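Local coordinates for protein transcription factor SKN7 (PDB 5D5W) that binds heat-shock-element DNA through its HSF-type winged helix-turn-helix domain and probably acts as a homotrimeric transcription factor in osmotic and oxidative stress responses, at residues B[7-12]-B[93-98]; B[19-24]-B[30-35]; B[41-44]-B[48-51]. One frame throughout, in Å; residues are numbered along the deposited sequence.

Interaction 1. Residues B[7-12]-B[93-98]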
loop_
_atom_site.group_PDB
_atom_site.type_symbol
_atom_site.label_atom_id
_atom_site.label_comp_id
_atom_site.label_asym_id
_atom_site.label_seq_id
_atom_site.Cartn_x
_atom_site.Cartn_y
_atom_site.Cartn_z
ATOM N N LYS B 7 2.640 18.305 -10.004
ATOM C CA LYS B 7 2.631 18.070 -8.563
ATOM C C LYS B 7 3.701 17.070 -8.132
ATOM O O LYS B 7 4.276 17.193 -7.052
ATOM C CB LYS B 7 1.257 17.583 -8.111
ATOM C CG LYS B 7 0.193 18.670 -8.155
ATOM C CD LYS B 7 -0.783 18.559 -6.988
ATOM C CE LYS B 7 -2.158 18.056 -7.404
ATOM N NZ LYS B 7 -3.067 19.200 -7.698
ATOM N N LEU B 8 3.961 16.084 -8.978
ATOM C CA LEU B 8 5.007 15.113 -8.719
ATOM C C LEU B 8 6.352 15.826 -8.712
ATOM O O LEU B 8 7.100 15.738 -7.750
ATOM C CB LEU B 8 4.981 14.033 -9.798
ATOM C CG LEU B 8 5.912 12.842 -9.642
ATOM C CD1 LEU B 8 5.576 12.071 -8.380
ATOM C CD2 LEU B 8 5.794 11.946 -10.863
ATOM N N TYR B 9 6.633 16.563 -9.782
ATOM C CA TYR B 9 7.891 17.297 -9.909
ATOM C C TYR B 9 8.131 18.260 -8.746
ATOM O O TYR B 9 9.239 18.326 -8.222
ATOM C CB TYR B 9 7.930 18.082 -11.223
ATOM C CG TYR B 9 9.315 18.579 -11.577
ATOM C CD1 TYR B 9 10.145 17.839 -12.413
ATOM C CD2 TYR B 9 9.802 19.788 -11.062
ATOM C CE1 TYR B 9 11.417 18.288 -12.736
ATOM C CE2 TYR B 9 11.075 20.243 -11.379
ATOM C CZ TYR B 9 11.881 19.492 -12.214
ATOM O OH TYR B 9 13.146 19.943 -12.540
ATOM N N LYS B 10 7.093 19.005 -8.369
ATOM C CA LYS B 10 7.176 20.015 -7.305
ATOM C C LYS B 10 7.419 19.380 -5.936
ATOM O O LYS B 10 8.116 19.942 -5.088
ATOM C CB LYS B 10 5.897 20.866 -7.275
ATOM C CG LYS B 10 6.065 22.214 -6.584
ATOM C CD LYS B 10 5.046 23.253 -7.045
ATOM C CE LYS B 10 3.680 23.059 -6.399
ATOM N NZ LYS B 10 2.737 24.176 -6.721
ATOM N N MET B 11 6.840 18.202 -5.740
ATOM C CA MET B 11 7.059 17.392 -4.547
ATOM C C MET B 11 8.546 17.054 -4.425
ATOM O O MET B 11 9.128 17.093 -3.342
ATOM C CB MET B 11 6.243 16.098 -4.676
ATOM C CG MET B 11 5.811 15.425 -3.389
ATOM S SD MET B 11 4.902 13.920 -3.796
ATOM C CE MET B 11 6.233 12.928 -4.458
ATOM N N LEU B 12 9.150 16.727 -5.563
ATOM C CA LEU B 12 10.554 16.357 -5.622
ATOM C C LEU B 12 11.471 17.583 -5.623
ATOM O O LEU B 12 12.680 17.451 -5.442
ATOM C CB LEU B 12 10.809 15.508 -6.874
ATOM C CG LEU B 12 10.241 14.083 -6.851
ATOM C CD1 LEU B 12 10.050 13.528 -8.253
ATOM C CD2 LEU B 12 11.147 13.175 -6.045
ATOM N N ASP B 93 16.490 17.666 -14.565
ATOM C CA ASP B 93 16.847 18.817 -15.411
ATOM C C ASP B 93 15.836 19.069 -16.548
ATOM O O ASP B 93 15.558 20.220 -16.888
ATOM C CB ASP B 93 18.257 18.639 -15.988
ATOM C CG ASP B 93 18.540 17.208 -16.412
ATOM O OD1 ASP B 93 18.521 16.927 -17.633
ATOM O OD2 ASP B 93 18.758 16.359 -15.514
ATOM N N ARG B 94 15.294 17.999 -17.127
ATOM C CA ARG B 94 14.283 18.099 -18.187
ATOM C C ARG B 94 12.922 18.521 -17.621
ATOM O O ARG B 94 11.960 17.750 -17.649
ATOM C CB ARG B 94 14.145 16.758 -18.919
ATOM C CG ARG B 94 15.397 16.296 -19.658
ATOM C CD ARG B 94 15.471 16.838 -21.080
ATOM N NE ARG B 94 16.499 16.159 -21.876
ATOM C CZ ARG B 94 16.669 16.305 -23.192
ATOM N NH1 ARG B 94 17.639 15.636 -23.810
ATOM N NH2 ARG B 94 15.878 17.111 -23.899
ATOM N N LYS B 95 12.852 19.752 -17.121
ATOM C CA LYS B 95 11.643 20.291 -16.494
ATOM C C LYS B 95 10.611 20.752 -17.525
ATOM O O LYS B 95 9.432 20.886 -17.204
ATOM C CB LYS B 95 12.006 21.465 -15.576
ATOM C CG LYS B 95 10.834 22.039 -14.785
ATOM C CD LYS B 95 11.166 23.385 -14.160
ATOM C CE LYS B 95 9.904 24.205 -13.921
ATOM N NZ LYS B 95 8.878 23.482 -13.118
ATOM N N ASP B 96 11.054 21.021 -18.750
ATOM C CA ASP B 96 10.147 21.465 -19.818
ATOM C C ASP B 96 9.278 20.328 -20.385
ATOM O O ASP B 96 8.179 20.575 -20.893
ATOM C CB ASP B 96 10.924 22.172 -20.946
ATOM C CG ASP B 96 12.125 21.369 -21.452
ATOM O OD1 ASP B 96 12.174 20.133 -21.257
ATOM O OD2 ASP B 96 13.027 21.990 -22.052
ATOM N N ASN B 97 9.756 19.087 -20.271
ATOM C CA ASN B 97 9.071 17.920 -20.847
ATOM C C ASN B 97 7.856 17.415 -20.066
ATOM O O ASN B 97 7.446 16.272 -20.257
ATOM C CB ASN B 97 10.067 16.756 -21.014
ATOM C CG ASN B 97 10.866 16.846 -22.298
ATOM O OD1 ASN B 97 10.314 17.090 -23.373
ATOM N ND2 ASN B 97 12.169 16.627 -22.198
ATOM N N LEU B 98 7.258 18.253 -19.220
ATOM C CA LEU B 98 6.230 17.780 -18.280
ATOM C C LEU B 98 4.837 17.601 -18.898
ATOM O O LEU B 98 4.088 16.700 -18.501
ATOM C CB LEU B 98 6.164 18.686 -17.039
ATOM C CG LEU B 98 7.423 18.775 -16.157
ATOM C CD1 LEU B 98 7.066 19.387 -14.811
ATOM C CD2 LEU B 98 8.133 17.438 -15.960
#
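Tyr9 of helix 3-12 reaches out to Lys95 and Leu98 of the loop that follows strand 82-86, and its ring is the one large group on which this contact rests. The contact illustrates how a single aromatic side chain can fasten the late part of a domain to its first helix. Leu98 supplies the purely aliphatic contact. Its CD1 lies against the root of the tyrosine, 3.9 Å from Tyr9 CB, while CD2 approaches ring atom CD1 of Tyr9 at 4.1 Å. The second share is aliphatic on aromatic at the hydroxyl end. Lys95 holds its CG trans to the backbone N (chi1 -176°), which carries CG over the ring; the two side chains cross at about a right angle. Lys95 CB stands 3.6 Å from Tyr9 OH, and Lys95 CG forms an off-centre CH-pi contact, 4.2 Å from the ring centroid and 29° off the ring normal.

Polar bonding lies just beyond the segments: Tyr9 OH is hydrogen-bonded to the backbone oxygen of Ala92, immediately before the loop segment. The ring also meets Trp23, the two planes inclined at about 70°, and touches Phe90. An alanine at Tyr9 is likely to leave the Ala92 carbonyl without this partner and to open a gap beside Leu98 and the Lys95 methylenes, giving the loop more freedom to shift.

The chemistry thus divides along one side chain. Carbon contacts are the less directional part, whereas the phenolic hydroxyl supplies the directional bond, and together they tie the partly exposed C-terminal loop to the first helix of the winged helix-turn-helix domain.

Interaction 2. Residues B[19-24]-B[30-35]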
loop_
_atom_site.group_PDB
_atom_site.type_symbol
_atom_site.label_atom_id
_atom_site.label_comp_id
_atom_site.label_asym_id
_atom_site.label_seq_id
_atom_site.Cartn_x
_atom_site.Cartn_y
_atom_site.Cartn_z
ATOM N N SER B 19 14.516 13.134 2.760
ATOM C CA SER B 19 14.755 11.847 3.423
ATOM C C SER B 19 13.770 10.764 2.990
ATOM O O SER B 19 14.115 9.582 2.968
ATOM C CB SER B 19 14.678 12.026 4.942
ATOM O OG SER B 19 13.435 12.605 5.315
ATOM N N VAL B 20 12.556 11.184 2.638
ATOM C CA VAL B 20 11.460 10.263 2.335
ATOM C C VAL B 20 11.024 10.228 0.859
ATOM O O VAL B 20 10.496 9.215 0.406
ATOM C CB VAL B 20 10.236 10.549 3.235
ATOM C CG1 VAL B 20 10.673 10.636 4.696
ATOM C CG2 VAL B 20 9.522 11.825 2.814
ATOM N N VAL B 21 11.215 11.321 0.124
ATOM C CA VAL B 21 11.011 11.333 -1.328
ATOM C C VAL B 21 12.076 12.209 -1.987
ATOM O O VAL B 21 12.217 13.386 -1.625
ATOM C CB VAL B 21 9.622 11.889 -1.720
ATOM C CG1 VAL B 21 9.435 11.884 -3.235
ATOM C CG2 VAL B 21 8.521 11.083 -1.069
ATOM N N ARG B 22 12.809 11.647 -2.954
ATOM C CA ARG B 22 13.847 12.400 -3.672
ATOM C C ARG B 22 14.168 11.822 -5.048
ATOM O O ARG B 22 13.786 10.701 -5.361
ATOM C CB ARG B 22 15.133 12.451 -2.837
ATOM C CG ARG B 22 15.795 11.098 -2.593
ATOM C CD ARG B 22 17.127 11.265 -1.874
ATOM N NE ARG B 22 17.829 10.002 -1.641
ATOM C CZ ARG B 22 17.523 9.114 -0.691
ATOM N NH1 ARG B 22 16.495 9.314 0.138
ATOM N NH2 ARG B 22 18.248 8.005 -0.577
ATOM N N TRP B 23 14.885 12.600 -5.854
ATOM C CA TRP B 23 15.429 12.125 -7.126
ATOM C C TRP B 23 16.518 11.094 -6.873
ATOM O O TRP B 23 17.272 11.186 -5.901
ATOM C CB TRP B 23 16.046 13.270 -7.943
ATOM C CG TRP B 23 15.082 14.295 -8.462
ATOM C CD1 TRP B 23 14.868 15.545 -7.961
ATOM C CD2 TRP B 23 14.217 14.167 -9.598
ATOM N NE1 TRP B 23 13.910 16.201 -8.703
ATOM C CE2 TRP B 23 13.497 15.378 -9.715
ATOM C CE3 TRP B 23 13.976 13.146 -10.524
ATOM C CZ2 TRP B 23 12.555 15.594 -10.717
ATOM C CZ3 TRP B 23 13.041 13.365 -11.529
ATOM C CH2 TRP B 23 12.347 14.580 -11.616
ATOM N N SER B 24 16.609 10.121 -7.768
ATOM C CA SER B 24 17.720 9.188 -7.765
ATOM C C SER B 24 18.974 9.960 -8.130
ATOM O O SER B 24 18.923 10.878 -8.943
ATOM C CB SER B 24 17.496 8.070 -8.784
ATOM O OG SER B 24 17.826 8.499 -10.092
ATOM N N PHE B 30 13.011 8.734 -9.594
ATOM C CA PHE B 30 12.810 9.209 -8.223
ATOM C C PHE B 30 12.510 8.049 -7.278
ATOM O O PHE B 30 12.120 6.962 -7.707
ATOM C CB PHE B 30 11.718 10.291 -8.146
ATOM C CG PHE B 30 10.318 9.759 -8.189
ATOM C CD1 PHE B 30 9.602 9.538 -7.016
ATOM C CD2 PHE B 30 9.712 9.485 -9.401
ATOM C CE1 PHE B 30 8.312 9.027 -7.055
ATOM C CE2 PHE B 30 8.424 8.989 -9.446
ATOM C CZ PHE B 30 7.722 8.759 -8.276
ATOM N N VAL B 31 12.721 8.303 -5.990
ATOM C CA VAL B 31 12.588 7.296 -4.950
ATOM C C VAL B 31 11.621 7.782 -3.890
ATOM O O VAL B 31 11.724 8.921 -3.452
ATOM C CB VAL B 31 13.937 7.042 -4.256
ATOM C CG1 VAL B 31 13.837 5.851 -3.316
ATOM C CG2 VAL B 31 15.034 6.821 -5.286
ATOM N N VAL B 32 10.686 6.918 -3.495
ATOM C CA VAL B 32 9.818 7.146 -2.333
ATOM C C VAL B 32 10.140 6.079 -1.291
ATOM O O VAL B 32 10.216 4.896 -1.610
ATOM C CB VAL B 32 8.319 7.086 -2.695
ATOM C CG1 VAL B 32 7.461 7.201 -1.444
ATOM C CG2 VAL B 32 7.957 8.190 -3.677
ATOM N N LEU B 33 10.316 6.506 -0.045
ATOM C CA LEU B 33 10.910 5.665 0.995
ATOM C C LEU B 33 10.452 6.171 2.352
ATOM O O LEU B 33 10.428 7.374 2.569
ATOM C CB LEU B 33 12.440 5.731 0.886
ATOM C CG LEU B 33 13.303 5.215 2.041
ATOM C CD1 LEU B 33 12.958 3.766 2.362
ATOM C CD2 LEU B 33 14.785 5.369 1.709
ATOM N N GLU B 34 10.090 5.261 3.256
ATOM C CA GLU B 34 9.509 5.620 4.562
ATOM C C GLU B 34 8.032 5.928 4.329
ATOM O O GLU B 34 7.566 7.063 4.496
ATOM C CB GLU B 34 10.249 6.795 5.239
ATOM C CG GLU B 34 9.984 6.957 6.735
ATOM C CD GLU B 34 10.795 8.091 7.359
ATOM O OE1 GLU B 34 10.184 9.017 7.941
ATOM O OE2 GLU B 34 12.043 8.063 7.261
ATOM N N ASN B 35 7.310 4.883 3.933
ATOM C CA ASN B 35 5.901 4.982 3.586
ATOM C C ASN B 35 5.037 5.583 4.696
ATOM O O ASN B 35 4.016 6.205 4.423
ATOM C CB ASN B 35 5.375 3.609 3.164
ATOM C CG ASN B 35 5.818 3.218 1.762
ATOM O OD1 ASN B 35 5.204 2.361 1.131
ATOM N ND2 ASN B 35 6.880 3.850 1.266
#
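Val21 and Val32 lie side by side at the apolar centre of a beta hairpin, pointing the same way, with Val21 CG2 3.9 Å from Val32 CG2. Strands 21-23 and 30-33 run antiparallel at 162°, with 21-23 the outer strand of the small sheet of this winged helix-turn-helix domain. The two valines form a non-hydrogen-bonded pair; Phe38 of helix 35-46 covers both, and Met11 and Leu12 of helix 3-12 press on Val21.

Next along the strands, Arg22 and Val31 make the hydrogen-bonded pair on the other face. Val31 N gives a nearly straight bond to Arg22 O (2.7 Å, 167°), and Arg22 N returns one to Val31 O at 3.0 Å. Beyond them Trp23 and Phe30 diverge, although Trp23 CE3 still comes within 4.3 Å of Phe30 CB.

Toward the opposite end the pairing finishes with Leu33 N bonded to Val20 O at 2.8 Å, a more bent bond (148° at the hydrogen). There the chain turns into helix 35-46, with Glu34 at its N-cap position. The extended Glu34 side chain meets a methyl group rather than a donor across the hairpin: its OE1 rests 3.7 Å from Val20 CG1.

Interaction 3. Residues B[41-44]-B[48-51]. With nucleotides of chain A.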
loop_
_atom_site.group_PDB
_atom_site.type_symbol
_atom_site.label_atom_id
_atom_site.label_comp_id
_atom_site.label_asym_id
_atom_site.label_seq_id
_atom_site.Cartn_x
_atom_site.Cartn_y
_atom_site.Cartn_z
ATOM N N THR B 41 1.708 12.057 5.522
ATOM C CA THR B 41 1.995 13.493 5.656
ATOM C C THR B 41 2.081 14.241 4.329
ATOM O O THR B 41 1.531 15.328 4.192
ATOM C CB THR B 41 3.332 13.717 6.389
ATOM O OG1 THR B 41 3.370 12.919 7.579
ATOM C CG2 THR B 41 3.520 15.188 6.744
ATOM N N ILE B 42 2.779 13.654 3.363
ATOM C CA ILE B 42 3.098 14.323 2.097
ATOM C C ILE B 42 2.047 14.060 1.009
ATOM O O ILE B 42 1.609 14.987 0.313
ATOM C CB ILE B 42 4.494 13.901 1.607
ATOM C CG1 ILE B 42 5.532 14.226 2.686
ATOM C CG2 ILE B 42 4.843 14.617 0.312
ATOM C CD1 ILE B 42 6.833 13.474 2.548
ATOM N N LEU B 43 1.624 12.807 0.864
ATOM C CA LEU B 43 0.546 12.512 -0.084
ATOM C C LEU B 43 -0.643 13.451 0.093
ATOM O O LEU B 43 -1.084 14.052 -0.876
ATOM C CB LEU B 43 0.086 11.053 0.010
ATOM C CG LEU B 43 0.799 10.056 -0.894
ATOM C CD1 LEU B 43 0.171 8.680 -0.728
ATOM C CD2 LEU B 43 0.743 10.504 -2.350
ATOM N N PRO B 44 -1.146 13.612 1.330
ATOM C CA PRO B 44 -2.318 14.471 1.517
ATOM C C PRO B 44 -2.047 15.960 1.323
ATOM O O PRO B 44 -2.992 16.729 1.094
ATOM C CB PRO B 44 -2.742 14.203 2.970
ATOM C CG PRO B 44 -1.852 13.128 3.490
ATOM C CD PRO B 44 -0.646 13.092 2.613
ATOM N N LYS B 48 -5.388 14.263 -3.139
ATOM C CA LYS B 48 -6.704 14.202 -2.498
ATOM C C LYS B 48 -6.926 12.900 -1.704
ATOM O O LYS B 48 -8.069 12.471 -1.507
ATOM C CB LYS B 48 -7.807 14.361 -3.557
ATOM C CG LYS B 48 -7.596 15.492 -4.565
ATOM C CD LYS B 48 -8.688 15.469 -5.635
ATOM C CE LYS B 48 -8.462 16.492 -6.744
ATOM N NZ LYS B 48 -9.507 16.425 -7.814
ATOM N N HIS B 49 -5.840 12.288 -1.240
ATOM C CA HIS B 49 -5.902 11.004 -0.535
ATOM C C HIS B 49 -4.623 10.805 0.273
ATOM O O HIS B 49 -3.701 11.606 0.173
ATOM C CB HIS B 49 -6.024 9.861 -1.540
ATOM C CG HIS B 49 -4.859 9.777 -2.469
ATOM N ND1 HIS B 49 -3.867 8.831 -2.343
ATOM C CD2 HIS B 49 -4.503 10.555 -3.516
ATOM C CE1 HIS B 49 -2.956 9.022 -3.279
ATOM N NE2 HIS B 49 -3.319 10.061 -4.007
ATOM N N SER B 50 -4.571 9.733 1.058
ATOM C CA SER B 50 -3.368 9.384 1.827
ATOM C C SER B 50 -3.160 7.886 1.705
ATOM O O SER B 50 -2.915 7.170 2.685
ATOM C CB SER B 50 -3.521 9.796 3.296
ATOM O OG SER B 50 -4.358 8.899 4.006
ATOM N N ASN B 51 -3.247 7.441 0.460
ATOM C CA ASN B 51 -3.378 6.040 0.090
ATOM C C ASN B 51 -2.297 5.805 -0.957
ATOM O O ASN B 51 -2.306 6.426 -2.025
ATOM C CB ASN B 51 -4.797 5.802 -0.463
ATOM C CG ASN B 51 -5.092 4.346 -0.765
ATOM O OD1 ASN B 51 -4.190 3.528 -0.985
ATOM N ND2 ASN B 51 -6.375 4.015 -0.796
ATOM P P DT A 3 -5.888 11.820 -6.768
ATOM O OP1 DT A 3 -5.621 12.764 -5.650
ATOM O OP2 DT A 3 -4.754 11.146 -7.459
ATOM O "O5'" DT A 3 -6.899 10.706 -6.257
ATOM C "C5'" DT A 3 -8.114 11.103 -5.607
ATOM C "C4'" DT A 3 -8.992 9.898 -5.373
ATOM O "O4'" DT A 3 -9.440 9.377 -6.642
ATOM C "C3'" DT A 3 -8.304 8.737 -4.653
ATOM O "O3'" DT A 3 -9.073 8.409 -3.497
ATOM C "C2'" DT A 3 -8.299 7.615 -5.678
ATOM C "C1'" DT A 3 -9.469 7.971 -6.572
ATOM N N1 DT A 3 -9.389 7.454 -7.953
ATOM C C2 DT A 3 -10.455 6.756 -8.476
ATOM O O2 DT A 3 -11.472 6.519 -7.844
ATOM N N3 DT A 3 -10.286 6.338 -9.771
ATOM C C4 DT A 3 -9.176 6.536 -10.572
ATOM O O4 DT A 3 -9.159 6.089 -11.715
ATOM C C5 DT A 3 -8.100 7.282 -9.961
ATOM C C7 DT A 3 -6.864 7.558 -10.757
ATOM C C6 DT A 3 -8.260 7.699 -8.702
ATOM P P DT A 4 -8.579 7.279 -2.504
ATOM O OP1 DT A 4 -9.015 7.663 -1.140
ATOM O OP2 DT A 4 -7.147 6.995 -2.787
ATOM O "O5'" DT A 4 -9.438 6.009 -2.945
ATOM C "C5'" DT A 4 -10.874 6.077 -3.006
ATOM C "C4'" DT A 4 -11.431 4.776 -3.533
ATOM O "O4'" DT A 4 -11.211 4.667 -4.961
ATOM C "C3'" DT A 4 -10.806 3.528 -2.911
ATOM O "O3'" DT A 4 -11.856 2.680 -2.445
ATOM C "C2'" DT A 4 -10.019 2.896 -4.047
ATOM C "C1'" DT A 4 -10.803 3.349 -5.264
ATOM N N1 DT A 4 -10.064 3.384 -6.544
ATOM C C2 DT A 4 -10.701 2.922 -7.674
ATOM O O2 DT A 4 -11.836 2.472 -7.665
ATOM N N3 DT A 4 -9.951 2.993 -8.819
ATOM C C4 DT A 4 -8.666 3.484 -8.948
ATOM O O4 DT A 4 -8.127 3.505 -10.050
ATOM C C5 DT A 4 -8.064 3.956 -7.727
ATOM C C7 DT A 4 -6.666 4.482 -7.768
ATOM C C6 DT A 4 -8.783 3.887 -6.602
#
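Leu43, near the end of helix 35-46, turns its two methyl groups toward the loop that leads to helix 52-61, where they meet the imidazole of His49 and the main chain of Asn51. Leu43 CD1 sits 3.6 Å from the backbone O of Asn51, and both methyls converge obliquely on His49 CE1, Leu43 CD2 at 4.1 Å. Beside it, the proline ring brings Pro44 CG to within 3.7 Å of Ser50 CB.

His49 has its CG between the backbone N and the carbonyl carbon (chi1 61°), a rotamer that swings the ring back toward the helix although its CB points away. Asn51 probably helps to hold the ring: His49 ND1 lies 3.2 Å from Asn51 N and also beside Asn51 O. As an acceptor ND1 would take the N-H, 22° out of the ring plane; the alternative bond to Asn51 O is weak. Asn51 lies at the N-cap of helix 52-61, where its OD1 accepts a weak hydrogen bond from Ala53 N.

The far side of this loop receives DNA. Lys48 N donates to OP1 of DT3 of chain A at 2.9 Å and 161°. The same oxygen lies at the imidazole edge, near the ring plane, 3.3 Å from His49 CD2. The next phosphate, that of DT4 of chain A, puts its OP2 3.3 Å from His49 CB and also close to Asn51 CB.

Two neighbouring phosphates are therefore met by a main-chain N-H and by carbon atoms, contacts that do not read bases. This is a worked case of a helix-turn-helix connection that contacts the DNA sugar-phosphate backbone: the histidine, set between leucine methyls and the phosphates, probably helps place the start of helix 52-61, the recognition helix in this family, against the DNA.

Interaction 1 closes a long loop of chain in which the other two are nested, interaction 2 finishing before interaction 3 begins. The centre of interaction 2 lies about 15 Å from that of each of the others, whose own centres are about 19 Å apart. Helix 3-12 connects them: Leu12 and Met11 pack on Val21 of the hairpin, Met11 also meets Ile42 of helix 35-46, and Ile42 in turn touches Val20 of the hairpin. All three belong to one HSF-type DNA-binding domain. Helix 3-12, the hairpin and helix 35-46 thus share one hydrophobic interior, with loops 93-98 and 48-51 at its margins, which probably helps to hold the phosphate-binding loop of interaction 3 in place.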